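Local coordinates for Serine/threonine-protein kinase Tel1 (PDB 6SKY), which probably phosphorylates serine and threonine residues followed by glutamine to switch on checkpoint signalling when DNA is damaged, at residues Leu1804-Gln1809 with Ala1864-Val1869. Residues are numbered along the deposited sequence; the frame is centred on the assembly and turned at random.
Sequences LVLAYQ and AHWLDV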
# COMPACT_ATOMS: atom_id res chain seq x y z
N LEU A 1804 -18.30 -18.23 56.33
CA LEU A 1804 -18.88 -18.19 57.67
C LEU A 1804 -17.84 -18.52 58.73
O LEU A 1804 -17.78 -17.86 59.78
CB LEU A 1804 -20.06 -19.15 57.77
CG LEU A 1804 -21.38 -18.64 57.21
CD1 LEU A 1804 -22.36 -19.77 57.15
CD2 LEU A 1804 -21.92 -17.56 58.09
N VAL A 1805 -16.99 -19.51 58.47
CA VAL A 1805 -15.97 -19.86 59.45
C VAL A 1805 -14.95 -18.74 59.60
O VAL A 1805 -14.59 -18.35 60.72
CB VAL A 1805 -15.30 -21.18 59.06
CG1 VAL A 1805 -14.09 -21.43 59.92
CG2 VAL A 1805 -16.27 -22.31 59.20
N LEU A 1806 -14.45 -18.22 58.48
CA LEU A 1806 -13.44 -17.17 58.55
C LEU A 1806 -13.99 -15.92 59.21
O LEU A 1806 -13.27 -15.25 59.96
CB LEU A 1806 -12.93 -16.84 57.15
CG LEU A 1806 -12.09 -17.87 56.41
CD1 LEU A 1806 -11.76 -17.34 55.05
CD2 LEU A 1806 -10.83 -18.15 57.16
N ALA A 1807 -15.25 -15.59 58.97
CA ALA A 1807 -15.84 -14.42 59.58
C ALA A 1807 -16.11 -14.64 61.06
O ALA A 1807 -16.03 -13.69 61.85
CB ALA A 1807 -17.14 -14.05 58.87
N TYR A 1808 -16.43 -15.87 61.45
CA TYR A 1808 -16.65 -16.17 62.86
C TYR A 1808 -15.37 -16.01 63.65
O TYR A 1808 -15.32 -15.26 64.63
CB TYR A 1808 -17.19 -17.58 63.02
CG TYR A 1808 -17.28 -18.04 64.45
CD1 TYR A 1808 -18.20 -17.49 65.31
CD2 TYR A 1808 -16.46 -19.04 64.92
CE1 TYR A 1808 -18.29 -17.91 66.61
CE2 TYR A 1808 -16.54 -19.47 66.22
CZ TYR A 1808 -17.46 -18.90 67.06
OH TYR A 1808 -17.55 -19.33 68.36
N GLN A 1809 -14.31 -16.70 63.25
CA GLN A 1809 -13.09 -16.63 64.04
C GLN A 1809 -12.17 -15.51 63.58
O GLN A 1809 -10.97 -15.70 63.39
CB GLN A 1809 -12.38 -17.97 64.03
CG GLN A 1809 -12.04 -18.49 62.68
CD GLN A 1809 -11.67 -19.94 62.73
OE1 GLN A 1809 -10.68 -20.35 62.14
NE2 GLN A 1809 -12.47 -20.73 63.42
N ALA A 1864 -8.18 -8.58 50.82
CA ALA A 1864 -7.08 -9.49 50.58
C ALA A 1864 -6.60 -10.15 51.86
O ALA A 1864 -5.60 -10.87 51.82
CB ALA A 1864 -5.92 -8.76 49.92
N HIS A 1865 -7.28 -9.92 52.97
CA HIS A 1865 -6.89 -10.47 54.25
C HIS A 1865 -7.79 -11.59 54.73
O HIS A 1865 -7.58 -12.11 55.82
CB HIS A 1865 -6.84 -9.37 55.31
CG HIS A 1865 -5.82 -8.31 55.03
ND1 HIS A 1865 -5.73 -7.16 55.78
CD2 HIS A 1865 -4.85 -8.24 54.10
CE1 HIS A 1865 -4.74 -6.42 55.31
NE2 HIS A 1865 -4.20 -7.05 54.28
N TRP A 1866 -8.81 -11.97 53.95
CA TRP A 1866 -9.58 -13.16 54.29
C TRP A 1866 -8.67 -14.38 54.34
O TRP A 1866 -8.61 -15.08 55.35
CB TRP A 1866 -10.70 -13.36 53.27
CG TRP A 1866 -11.88 -12.49 53.47
CD1 TRP A 1866 -12.35 -11.56 52.60
CD2 TRP A 1866 -12.76 -12.47 54.58
NE1 TRP A 1866 -13.47 -10.96 53.11
CE2 TRP A 1866 -13.74 -11.51 54.33
CE3 TRP A 1866 -12.82 -13.19 55.78
CZ2 TRP A 1866 -14.75 -11.23 55.23
CZ3 TRP A 1866 -13.82 -12.91 56.66
CH2 TRP A 1866 -14.78 -11.94 56.39
N LEU A 1867 -7.96 -14.63 53.26
CA LEU A 1867 -6.90 -15.62 53.19
C LEU A 1867 -5.60 -14.89 52.86
O LEU A 1867 -5.56 -13.66 52.82
CB LEU A 1867 -7.22 -16.70 52.16
CG LEU A 1867 -8.48 -17.51 52.42
CD1 LEU A 1867 -8.73 -18.46 51.28
CD2 LEU A 1867 -8.35 -18.27 53.70
N ASP A 1868 -4.54 -15.65 52.61
CA ASP A 1868 -3.27 -15.08 52.17
C ASP A 1868 -2.88 -15.83 50.91
O ASP A 1868 -2.21 -16.87 50.97
CB ASP A 1868 -2.21 -15.17 53.25
CG ASP A 1868 -2.22 -13.98 54.18
OD1 ASP A 1868 -3.28 -13.70 54.78
OD2 ASP A 1868 -1.18 -13.30 54.30
N VAL A 1869 -3.30 -15.31 49.78
CA VAL A 1869 -3.13 -15.97 48.49
C VAL A 1869 -1.96 -15.33 47.76
O VAL A 1869 -1.81 -14.11 47.75
CB VAL A 1869 -4.42 -15.88 47.66
CG1 VAL A 1869 -4.32 -16.77 46.46
CG2 VAL A 1869 -5.60 -16.25 48.50
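Trp1866, in the loop between helices 1836-1849 and 1871-1880, sets the six-membered half of its indole obliquely against the last turn of helix 1793-1808, across Leu1806 and Ala1807. The side chains meet through carbon alone. At the Leu1806 end, CE3 of Trp1866 lies 3.9 Å from CB of Leu1806. Further along the ring, CH2 of Trp1866 is 4.0 Å from CB of Ala1807, while CZ3 of Trp1866 approaches the backbone N of Ala1807 at 3.8 Å, so the indole lies against main chain as well as the Leu1806 methylene and the Ala1807 methyl. With CG anti to the carbonyl carbon (chi1 -78°), the indole swings from the loop to the helix.

A second apolar patch is formed by two leucines that cross at about a right angle, CD1 of Leu1806 meeting CD2 of Leu1867 at 3.8 Å. Beside this patch, CD1 of Leu1806 also packs against the main chain, 3.9 Å from O of Trp1866. Leu1849 touches both leucines, and Leu1867 also reaches Leu1820 and Leu1824 of helix 1815-1827, placing the contact among packed helices, consistent with the alpha-solenoid architecture of this kinase and away from its nucleotide and magnesium sites.

The indole N-H is used outside the two segments: NE1 of Trp1866 hydrogen-bonds to O of Gln1852. His1803, on the same helix as Leu1806, packs edge-to-face with the ring. An alanine in place of Trp1866 would probably leave Leu1806 and Ala1807 without their aromatic neighbour and the Gln1852 carbonyl without this donor. Helix and loop are thus joined by a small, largely buried, mostly carbon contact, whereas directional bonding to Gln1852 helps fix the turn of the indole.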